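PDB 4AW7: beta-porphyranase A from Bacteroides plebeius, which cleaves the sulfated red-algal polysaccharide porphyran at the beta-1,4 linkages between D-galactose and L-galactose-6-sulfate, releasing mostly disaccharides. Local coordinates for residues G57-L60 with A61-V65; K359-F362 with E363-N367; L409-K412 with N413-D417; Y539-S542 with N543-I546. One frame throughout, in Å; residues are numbered along the deposited sequence.

Contact 1: residues G57-L60 with A61-V65; sequences GKFL and ADYQV
Lys58 and Asp62 pair across one turn of helix 54-63. This helix belongs to a beta-alpha-beta unit with strands 45-46 and 66-71. The lysine chain leaves CB with CG anti to the backbone N (chi1 178°). CG passes 3.4 Å from Asp62 OD2. CD is farther off, and a bend in the chain then brings CE back to 3.5 Å from the same Asp62 OD2. NZ closes the path with a salt bridge of 2.9 Å to Asp62 OD2, on its syn lone pair. An alanine in place of Asp62 would probably leave the ammonium of Lys58 without its carboxylate and let the chain swing. The backbone N of Asp62 also binds Lys58 O, an ordinary helical bond.

One residue on, Phe59 meets Tyr63, also one turn ahead. The planes are near parallel, 30° apart, but slid so far that the rings barely overlap. Phe59 CE1 lies over one face of the tyrosine ring, and Phe59 CD1 comes within 3.3 Å of Tyr63 CD1. Leu339 and Leu355 also pack on Phe59.

The helix ends with a Schellman-type cap: Gln64 has positive phi, and Val65 bonds 6→1 to Leu60. Gln64 OE1 binds Asn367 N. Leu60 CD2 packs 3.7 Å from Val65 CG1. Between the same two residues, the bond from Val65 N to Leu60 O is 3.0 Å long, in the carbonyl plane and on a lone pair.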
loop_
_atom_site.group_PDB
_atom_site.type_symbol
_atom_site.label_atom_id
_atom_site.label_comp_id
_atom_site.label_asym_id
_atom_site.label_seq_id
_atom_site.Cartn_x
_atom_site.Cartn_y
_atom_site.Cartn_z
ATOM N N GLY A 57 16.611 17.688 2.686
ATOM C CA GLY A 57 16.246 18.282 1.412
ATOM C C GLY A 57 17.184 17.877 0.299
ATOM O O GLY A 57 16.754 17.690 -0.841
ATOM N N LYS A 58 18.473 17.788 0.602
ATOM C CA LYS A 58 19.451 17.338 -0.375
ATOM C C LYS A 58 19.182 15.874 -0.761
ATOM O O LYS A 58 19.234 15.529 -1.918
ATOM C CB LYS A 58 20.879 17.516 0.148
ATOM C CG LYS A 58 21.967 17.009 -0.826
ATOM C CD LYS A 58 23.353 17.194 -0.227
ATOM C CE LYS A 58 24.322 16.087 -0.602
ATOM N NZ LYS A 58 24.489 15.934 -2.071
ATOM N N PHE A 59 18.933 15.018 0.224
ATOM C CA PHE A 59 18.594 13.605 -0.040
ATOM C C PHE A 59 17.378 13.530 -0.996
ATOM O O PHE A 59 17.363 12.746 -1.942
ATOM C CB PHE A 59 18.306 12.910 1.279
ATOM C CG PHE A 59 17.491 11.654 1.112
ATOM C CD1 PHE A 59 18.090 10.450 0.804
ATOM C CD2 PHE A 59 16.126 11.700 1.245
ATOM C CE1 PHE A 59 17.315 9.315 0.584
ATOM C CE2 PHE A 59 15.358 10.562 1.064
ATOM C CZ PHE A 59 15.952 9.387 0.725
ATOM N N LEU A 60 16.346 14.320 -0.726
ATOM C CA LEU A 60 15.153 14.253 -1.564
ATOM C C LEU A 60 15.467 14.541 -3.010
ATOM O O LEU A 60 14.935 13.888 -3.914
ATOM C CB LEU A 60 14.048 15.184 -1.072
ATOM C CG LEU A 60 13.495 14.905 0.350
ATOM C CD1 LEU A 60 12.640 16.078 0.803
ATOM C CD2 LEU A 60 12.674 13.605 0.426
ATOM N N ALA A 61 16.271 15.564 -3.262
ATOM C CA ALA A 61 16.669 15.891 -4.638
ATOM C C ALA A 61 17.567 14.818 -5.242
ATOM O O ALA A 61 17.365 14.432 -6.388
ATOM C CB ALA A 61 17.357 17.277 -4.689
ATOM N N ASP A 62 18.549 14.350 -4.492
ATOM C CA ASP A 62 19.538 13.391 -4.978
ATOM C C ASP A 62 18.862 12.063 -5.342
ATOM O O ASP A 62 19.261 11.440 -6.295
ATOM C CB ASP A 62 20.605 13.099 -3.921
ATOM C CG ASP A 62 21.612 14.200 -3.728
ATOM O OD1 ASP A 62 21.710 15.068 -4.604
ATOM O OD2 ASP A 62 22.322 14.147 -2.693
ATOM N N TYR A 63 17.850 11.657 -4.581
ATOM C CA TYR A 63 17.243 10.336 -4.762
ATOM C C TYR A 63 15.893 10.422 -5.424
ATOM O O TYR A 63 15.298 9.376 -5.714
ATOM C CB TYR A 63 17.179 9.605 -3.441
ATOM C CG TYR A 63 18.523 9.138 -2.965
ATOM C CD1 TYR A 63 19.356 9.949 -2.248
ATOM C CD2 TYR A 63 18.925 7.833 -3.178
ATOM C CE1 TYR A 63 20.584 9.540 -1.804
ATOM C CE2 TYR A 63 20.156 7.400 -2.729
ATOM C CZ TYR A 63 20.978 8.255 -2.033
ATOM O OH TYR A 63 22.199 7.838 -1.577
ATOM N N GLN A 64 15.364 11.625 -5.652
ATOM C CA GLN A 64 14.077 11.863 -6.324
ATOM C C GLN A 64 12.894 11.304 -5.535
ATOM O O GLN A 64 12.136 10.446 -6.016
ATOM C CB GLN A 64 14.129 11.286 -7.742
ATOM C CG GLN A 64 15.341 11.777 -8.477
ATOM C CD GLN A 64 15.617 10.988 -9.745
ATOM O OE1 GLN A 64 14.917 9.984 -10.112
ATOM N NE2 GLN A 64 16.561 11.535 -10.517
ATOM N N VAL A 65 12.786 11.791 -4.312
ATOM C CA VAL A 65 11.879 11.286 -3.309
ATOM C C VAL A 65 10.903 12.408 -2.895
ATOM O O VAL A 65 11.291 13.578 -2.823
ATOM C CB VAL A 65 12.696 10.760 -2.105
ATOM C CG1 VAL A 65 11.798 10.276 -0.953
ATOM C CG2 VAL A 65 13.581 9.645 -2.598
#

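Contact 2: residues K359-F362 with E363-N367; sequences KYFF and ELWKN
Phe361 and Trp365 meet on one side of the short helix 359-365. Trp365 CD1 sits over one face of the phenyl ring, 3.8 Å from Phe361 CE1. The planes stand obliquely, at 58°. The indole edge also faces the backbone: Trp365 CD1 lies 3.2 Å from Phe361 O, near the ring plane. In Trp365, chi1 -67° puts CG beside the backbone N, and chi2 near 100° then turns the CD1 edge to that carbonyl. On another side, Glu363 CB touches the edge of the Tyr360 ring.

Ordinary helical bonds hold the frame, from Glu363 N to Lys359 O and from Leu364 N to Tyr360 O. Both Trp365 N bonds, to Phe361 O and to Phe362 O, are weak. Next to the pair, Phe361 CD2 stands over the centre of the Phe362 ring, 3.6 Å above it.

Farther out, Asn298 OD1 of helix 293-305 accepts from Trp365 NE1. Helix 54-63 packs here too, with Tyr63 on Phe362. Phe44 stacks on the indole, and Phe297 meets Phe361 edge-to-face. The pyrrole N-H is thus paired inside an aromatic cluster, and Phe361 O, with a weak amide bond from Trp365, probably gains some stabilisation from the polarised C-H at Trp365 CD1.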
loop_
_atom_site.group_PDB
_atom_site.type_symbol
_atom_site.label_atom_id
_atom_site.label_comp_id
_atom_site.label_asym_id
_atom_site.label_seq_id
_atom_site.Cartn_x
_atom_site.Cartn_y
_atom_site.Cartn_z
ATOM N N LYS A 359 19.082 4.224 2.297
ATOM C CA LYS A 359 19.238 4.948 1.059
ATOM C C LYS A 359 19.211 4.032 -0.160
ATOM O O LYS A 359 18.790 4.463 -1.231
ATOM C CB LYS A 359 20.554 5.764 1.059
ATOM C CG LYS A 359 21.821 4.907 0.932
ATOM C CD LYS A 359 23.111 5.670 1.263
ATOM C CE LYS A 359 24.311 4.791 1.014
ATOM N NZ LYS A 359 25.600 5.431 1.464
ATOM N N TYR A 360 19.677 2.791 -0.015
ATOM C CA TYR A 360 19.774 1.894 -1.172
ATOM C C TYR A 360 18.409 1.499 -1.718
ATOM O O TYR A 360 18.326 1.177 -2.893
ATOM C CB TYR A 360 20.612 0.649 -0.869
ATOM C CG TYR A 360 22.081 0.960 -0.682
ATOM C CD1 TYR A 360 22.808 1.547 -1.712
ATOM C CD2 TYR A 360 22.764 0.618 0.480
ATOM C CE1 TYR A 360 24.172 1.836 -1.583
ATOM C CE2 TYR A 360 24.139 0.897 0.622
ATOM C CZ TYR A 360 24.810 1.527 -0.407
ATOM O OH TYR A 360 26.148 1.797 -0.241
ATOM N N PHE A 361 17.350 1.550 -0.915
ATOM C CA PHE A 361 16.025 1.346 -1.476
ATOM C C PHE A 361 15.739 2.382 -2.543
ATOM O O PHE A 361 15.250 2.083 -3.631
ATOM C CB PHE A 361 14.952 1.424 -0.373
ATOM C CG PHE A 361 13.550 1.421 -0.909
ATOM C CD1 PHE A 361 12.982 0.289 -1.460
ATOM C CD2 PHE A 361 12.788 2.562 -0.840
ATOM C CE1 PHE A 361 11.704 0.323 -1.980
ATOM C CE2 PHE A 361 11.500 2.615 -1.373
ATOM C CZ PHE A 361 10.942 1.470 -1.930
ATOM N N PHE A 362 16.058 3.640 -2.231
ATOM C CA PHE A 362 15.844 4.728 -3.165
ATOM C C PHE A 362 16.860 4.710 -4.321
ATOM O O PHE A 362 16.531 5.045 -5.452
ATOM C CB PHE A 362 15.786 6.043 -2.422
ATOM C CG PHE A 362 14.670 6.073 -1.395
ATOM C CD1 PHE A 362 13.368 6.237 -1.793
ATOM C CD2 PHE A 362 14.937 5.907 -0.057
ATOM C CE1 PHE A 362 12.352 6.244 -0.879
ATOM C CE2 PHE A 362 13.911 5.938 0.875
ATOM C CZ PHE A 362 12.613 6.117 0.455
ATOM N N GLU A 363 18.088 4.296 -4.051
ATOM C CA GLU A 363 19.073 4.139 -5.135
ATOM C C GLU A 363 18.571 3.120 -6.168
ATOM O O GLU A 363 18.626 3.365 -7.374
ATOM C CB GLU A 363 20.422 3.701 -4.580
ATOM C CG GLU A 363 21.528 3.784 -5.643
ATOM C CD GLU A 363 21.869 5.256 -5.969
ATOM O OE1 GLU A 363 22.194 5.952 -5.048
ATOM O OE2 GLU A 363 21.785 5.743 -7.137
ATOM N N LEU A 364 18.025 2.005 -5.686
ATOM C CA LEU A 364 17.586 0.942 -6.559
ATOM C C LEU A 364 16.548 1.455 -7.571
ATOM O O LEU A 364 16.539 1.030 -8.735
ATOM C CB LEU A 364 16.957 -0.184 -5.708
ATOM C CG LEU A 364 16.299 -1.360 -6.401
ATOM C CD1 LEU A 364 17.373 -2.154 -7.172
ATOM C CD2 LEU A 364 15.565 -2.248 -5.418
ATOM N N TRP A 365 15.653 2.312 -7.097
ATOM C CA TRP A 365 14.557 2.825 -7.891
ATOM C C TRP A 365 14.810 4.183 -8.513
ATOM O O TRP A 365 13.944 4.761 -9.151
ATOM C CB TRP A 365 13.280 2.838 -7.038
ATOM C CG TRP A 365 12.810 1.447 -6.701
ATOM C CD1 TRP A 365 12.994 0.777 -5.545
ATOM C CD2 TRP A 365 12.120 0.556 -7.583
ATOM N NE1 TRP A 365 12.464 -0.479 -5.644
ATOM C CE2 TRP A 365 11.911 -0.636 -6.890
ATOM C CE3 TRP A 365 11.627 0.678 -8.877
ATOM C CZ2 TRP A 365 11.221 -1.712 -7.450
ATOM C CZ3 TRP A 365 10.954 -0.413 -9.439
ATOM C CH2 TRP A 365 10.745 -1.573 -8.696
ATOM N N LYS A 366 16.020 4.714 -8.370
ATOM C CA LYS A 366 16.278 6.054 -8.880
ATOM C C LYS A 366 16.121 6.083 -10.402
ATOM O O LYS A 366 16.506 5.154 -11.114
ATOM C CB LYS A 366 17.675 6.540 -8.456
ATOM C CG LYS A 366 17.915 8.050 -8.753
ATOM C CD LYS A 366 19.290 8.458 -8.209
ATOM C CE LYS A 366 19.853 9.767 -8.782
ATOM N NZ LYS A 366 21.065 10.161 -8.075
ATOM N N ASN A 367 15.510 7.144 -10.891
ATOM C CA ASN A 367 15.232 7.348 -12.320
ATOM C C ASN A 367 14.176 6.469 -12.933
ATOM O O ASN A 367 13.789 6.696 -14.066
ATOM C CB ASN A 367 16.530 7.358 -13.160
ATOM C CG ASN A 367 17.426 8.558 -12.798
ATOM O OD1 ASN A 367 17.003 9.695 -12.928
ATOM N ND2 ASN A 367 18.606 8.282 -12.334
#

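Contact 3: residues L409-K412 with N413-D417; sequences LNNK and NSWKD
Asn411 CB sits over the centre of the six-membered ring of Trp415, 3.4 Å above the indole plane. This is a CH-pi contact, only 12° off the ring normal. The nearest ring atom is Trp415 CE2, 3.4 Å from Asn411 CB. Beyond CB, the amide oxygen turns back on the chain that follows. CG is anti to the backbone N (chi1 171°), and this sets OD1 between two amide groups. Asn411 OD1 accepts from Trp415 N at 2.9 Å and from Asn413 N at 3.0 Å. The two donors come from opposite faces of the amide plane, the second from well above it. The other end of the amide, ND2, binds Val24 O of strand 21-25, which fixes its rotation.

The indole edge is held as well. A water accepts from Trp415 NE1 at 2.8 Å and lies doubtfully close to Leu409 O. Val24, Ile395 and Met444 also pack on the indole. An alanine in place of Trp415 would probably uncover Asn411 CB and leave the water without its N-H donor.

Lys412 turns aside to a salt bridge with Asp25. Ser414 N binds Asn411 O at 3.0 Å and closes a type I turn. A type I' turn from Asn413 to Lys416 overlaps it. The Asn413 N bond to Asn411 OD1 makes this an Asx turn laid over a beta turn, in the link between strands 405-410 and 418-419 of the beta-sandwich.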
loop_
_atom_site.group_PDB
_atom_site.type_symbol
_atom_site.label_atom_id
_atom_site.label_comp_id
_atom_site.label_asym_id
_atom_site.label_seq_id
_atom_site.Cartn_x
_atom_site.Cartn_y
_atom_site.Cartn_z
ATOM N N LEU A 409 13.874 -14.960 -18.900
ATOM C CA LEU A 409 13.374 -13.683 -19.398
ATOM C C LEU A 409 13.128 -13.759 -20.901
ATOM O O LEU A 409 14.068 -14.044 -21.680
ATOM C CB LEU A 409 14.363 -12.598 -19.107
ATOM C CG LEU A 409 14.776 -12.295 -17.691
ATOM C CD1 LEU A 409 15.716 -11.076 -17.720
ATOM C CD2 LEU A 409 13.549 -12.019 -16.836
ATOM N N ASN A 410 11.890 -13.550 -21.312
ATOM C CA ASN A 410 11.492 -13.755 -22.689
ATOM C C ASN A 410 11.078 -12.421 -23.288
ATOM O O ASN A 410 10.444 -11.596 -22.631
ATOM C CB ASN A 410 10.338 -14.773 -22.766
ATOM C CG ASN A 410 10.762 -16.198 -22.348
ATOM O OD1 ASN A 410 11.924 -16.607 -22.508
ATOM N ND2 ASN A 410 9.811 -16.940 -21.783
ATOM N N ASN A 411 11.424 -12.215 -24.555
ATOM C CA ASN A 411 10.906 -11.098 -25.299
ATOM C C ASN A 411 10.720 -11.575 -26.745
ATOM O O ASN A 411 11.622 -12.209 -27.316
ATOM C CB ASN A 411 11.909 -9.938 -25.257
ATOM C CG ASN A 411 11.546 -8.821 -26.182
ATOM O OD1 ASN A 411 12.124 -8.703 -27.274
ATOM N ND2 ASN A 411 10.571 -8.026 -25.806
ATOM N N LYS A 412 9.583 -11.222 -27.345
ATOM C CA LYS A 412 9.204 -11.705 -28.686
ATOM C C LYS A 412 10.151 -11.217 -29.772
ATOM O O LYS A 412 10.222 -11.854 -30.834
ATOM C CB LYS A 412 7.760 -11.312 -29.045
ATOM C CG LYS A 412 7.541 -9.814 -29.196
ATOM C CD LYS A 412 6.074 -9.393 -29.335
ATOM C CE LYS A 412 6.005 -7.922 -29.817
ATOM N NZ LYS A 412 4.645 -7.289 -29.698
ATOM N N ASN A 413 10.833 -10.092 -29.543
ATOM C CA ASN A 413 11.796 -9.524 -30.504
ATOM C C ASN A 413 13.247 -9.881 -30.155
ATOM O O ASN A 413 14.194 -9.274 -30.697
ATOM C CB ASN A 413 11.679 -8.005 -30.561
ATOM C CG ASN A 413 10.329 -7.537 -30.980
ATOM O OD1 ASN A 413 9.724 -6.690 -30.308
ATOM N ND2 ASN A 413 9.813 -8.097 -32.052
ATOM N N SER A 414 13.438 -10.829 -29.241
ATOM C CA SER A 414 14.771 -11.218 -28.794
ATOM C C SER A 414 15.612 -10.030 -28.369
ATOM O O SER A 414 16.821 -9.981 -28.593
ATOM C CB SER A 414 15.482 -11.995 -29.912
ATOM O OG SER A 414 14.708 -13.131 -30.257
ATOM N N TRP A 415 14.960 -9.048 -27.746
ATOM C CA TRP A 415 15.618 -7.835 -27.266
ATOM C C TRP A 415 16.418 -7.077 -28.331
ATOM O O TRP A 415 17.366 -6.369 -28.005
ATOM C CB TRP A 415 16.557 -8.164 -26.095
ATOM C CG TRP A 415 15.935 -8.995 -25.015
ATOM C CD1 TRP A 415 16.181 -10.297 -24.749
ATOM C CD2 TRP A 415 14.965 -8.566 -24.045
ATOM N NE1 TRP A 415 15.446 -10.715 -23.677
ATOM C CE2 TRP A 415 14.670 -9.676 -23.230
ATOM C CE3 TRP A 415 14.337 -7.349 -23.783
ATOM C CZ2 TRP A 415 13.789 -9.606 -22.160
ATOM C CZ3 TRP A 415 13.425 -7.290 -22.717
ATOM C CH2 TRP A 415 13.181 -8.414 -21.924
ATOM N N LYS A 416 16.009 -7.191 -29.589
ATOM C CA LYS A 416 16.788 -6.591 -30.689
ATOM C C LYS A 416 17.029 -5.092 -30.530
ATOM O O LYS A 416 18.069 -4.567 -30.976
ATOM C CB LYS A 416 16.121 -6.912 -32.045
ATOM C CG LYS A 416 14.932 -6.028 -32.410
ATOM C CD LYS A 416 14.197 -6.523 -33.654
ATOM C CE LYS A 416 13.015 -5.633 -33.986
ATOM N NZ LYS A 416 13.423 -4.231 -34.320
ATOM N N ASP A 417 16.074 -4.390 -29.912
ATOM C CA ASP A 417 16.092 -2.934 -29.791
ATOM C C ASP A 417 16.732 -2.441 -28.494
ATOM O O ASP A 417 16.745 -1.241 -28.231
ATOM C CB ASP A 417 14.645 -2.419 -29.852
ATOM C CG ASP A 417 13.911 -2.932 -31.057
ATOM O OD1 ASP A 417 14.327 -2.579 -32.184
ATOM O OD2 ASP A 417 12.945 -3.708 -30.888
HETATM O O HOH W 1 16.292 -13.022 -22.305
#

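Contact 4: residues Y539-S542 with N543-I546; sequences YGQS and NRNI
Tyr539 OH donates to Asn543 OD1 at 2.8 Å, in the carbonyl plane and on a lone pair of the amide oxygen. The two side chains cross at about a right angle, and the oxygen meets the ring at its edge. Tyr539 carries CG between its backbone N and carbonyl carbon, the crowded position (chi1 87°). This lays the ring over the following backbone, with Gln541 N 3.5 Å above its plane, over the centre. Asn543 CG has the same kind of placement on its own backbone, which carries OD1 back to the phenol. Tyr539 OH also touches Arg544 CD at 3.5 Å, and it takes a weak hydrogen bond from Lys241 N.

A type I beta turn from Gln541 to Arg544 brings these groups together. It is closed by Arg544 N to Gln541 O at 3.0 Å. The turn lies in the loop that leads into strand 546-555, an edge strand of a five-stranded sheet. Tyr539 follows Gly538, a calcium ligand, and its carbonyl accepts from the indole N-H of Trp536, another ligand.

Gln541 runs out extended and lies alongside Arg544, pointing the same way. Their amide and guanidinium planes are 88° apart. Arg544 NE donates to Gln541 OE1 at 2.9 Å, from above the carbonyl plane. OE1 is itself well out of the guanidinium plane, and the bond is bent. Phe548 N is a second donor to that oxygen. The arginine chain bends at chi3 (46°). Its NH2 donates to Ile546 O at 3.0 Å and forms a salt bridge with Glu201.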
loop_
_atom_site.group_PDB
_atom_site.type_symbol
_atom_site.label_atom_id
_atom_site.label_comp_id
_atom_site.label_asym_id
_atom_site.label_seq_id
_atom_site.Cartn_x
_atom_site.Cartn_y
_atom_site.Cartn_z
ATOM N N TYR A 539 4.381 -16.419 1.242
ATOM C CA TYR A 539 4.502 -17.631 2.027
ATOM C C TYR A 539 3.189 -18.298 2.364
ATOM O O TYR A 539 2.107 -17.793 2.103
ATOM C CB TYR A 539 5.371 -17.434 3.278
ATOM C CG TYR A 539 4.722 -16.928 4.540
ATOM C CD1 TYR A 539 3.787 -15.910 4.550
ATOM C CD2 TYR A 539 5.020 -17.529 5.749
ATOM C CE1 TYR A 539 3.207 -15.455 5.742
ATOM C CE2 TYR A 539 4.449 -17.091 6.927
ATOM C CZ TYR A 539 3.563 -16.038 6.933
ATOM O OH TYR A 539 2.974 -15.613 8.075
ATOM N N GLY A 540 3.315 -19.501 2.942
ATOM C CA GLY A 540 2.183 -20.338 3.178
ATOM C C GLY A 540 1.339 -19.995 4.380
ATOM O O GLY A 540 0.306 -20.600 4.557
ATOM N N GLN A 541 1.802 -19.082 5.228
ATOM C CA GLN A 541 1.113 -18.683 6.451
ATOM C C GLN A 541 0.972 -19.857 7.409
ATOM O O GLN A 541 0.048 -19.901 8.215
ATOM C CB GLN A 541 -0.273 -18.043 6.204
ATOM C CG GLN A 541 -0.209 -16.812 5.302
ATOM C CD GLN A 541 -1.532 -16.147 5.098
ATOM O OE1 GLN A 541 -2.390 -16.189 5.980
ATOM N NE2 GLN A 541 -1.662 -15.409 3.994
ATOM N N SER A 542 1.933 -20.793 7.374
ATOM C CA SER A 542 1.849 -21.986 8.226
ATOM C C SER A 542 1.951 -21.649 9.704
ATOM O O SER A 542 1.528 -22.464 10.522
ATOM C CB SER A 542 2.927 -23.008 7.859
ATOM O OG SER A 542 2.811 -23.403 6.517
ATOM N N ASN A 543 2.519 -20.498 10.036
ATOM C CA ASN A 543 2.680 -20.039 11.425
ATOM C C ASN A 543 1.531 -19.145 11.880
ATOM O O ASN A 543 1.629 -18.435 12.911
ATOM C CB ASN A 543 4.021 -19.330 11.607
ATOM C CG ASN A 543 4.082 -17.962 10.902
ATOM O OD1 ASN A 543 3.350 -17.676 9.947
ATOM N ND2 ASN A 543 4.946 -17.096 11.416
ATOM N N ARG A 544 0.473 -19.117 11.072
ATOM C CA ARG A 544 -0.735 -18.404 11.436
ATOM C C ARG A 544 -1.772 -19.497 11.727
ATOM O O ARG A 544 -1.755 -20.564 11.143
ATOM C CB ARG A 544 -1.137 -17.428 10.288
ATOM C CG ARG A 544 -0.238 -16.149 10.178
ATOM C CD ARG A 544 -0.426 -15.303 8.893
ATOM N NE ARG A 544 -1.844 -15.128 8.647
ATOM C CZ ARG A 544 -2.603 -14.107 9.047
ATOM N NH1 ARG A 544 -2.105 -13.068 9.690
ATOM N NH2 ARG A 544 -3.885 -14.158 8.809
ATOM N N ASN A 545 -2.687 -19.231 12.592
ATOM C CA ASN A 545 -3.796 -20.103 12.821
ATOM C C ASN A 545 -4.862 -19.969 11.733
ATOM O O ASN A 545 -5.523 -20.965 11.351
ATOM C CB ASN A 545 -4.374 -19.721 14.199
ATOM C CG ASN A 545 -5.663 -20.449 14.532
ATOM O OD1 ASN A 545 -5.706 -21.665 14.530
ATOM N ND2 ASN A 545 -6.713 -19.689 14.844
ATOM N N ILE A 546 -5.027 -18.743 11.197
ATOM C CA ILE A 546 -5.976 -18.485 10.128
ATOM C C ILE A 546 -5.201 -18.057 8.916
ATOM O O ILE A 546 -4.419 -17.102 8.973
ATOM C CB ILE A 546 -7.009 -17.382 10.484
ATOM C CG1 ILE A 546 -7.670 -17.664 11.848
ATOM C CG2 ILE A 546 -7.999 -17.231 9.329
ATOM C CD1 ILE A 546 -8.284 -16.416 12.494
HETATM O O HOH W 2 -0.553 -22.194 12.672
#

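From the N terminus the four contacts follow in series. Each is local, and none nests in or crosses another. Contact 1 closes the end of helix 54-63 ahead of strand 66-71. Contact 2 lies within the short helix 359-365 and the turn that follows, ahead of strand 371-377. Far apart in sequence, these two touch in space: Lys366 NZ binds Asp62 O, and Val65 CG2 packs on Phe362 CD1. Contact 3 closes the turn between strands 405-410 and 418-419 in the beta-sandwich, about 14 Å from contact 2 at nearest atoms. Contact 4 closes the turn before strand 546-555 and joins the C-terminal region to helix 245-262. It lies across the chain's centre from contact 1.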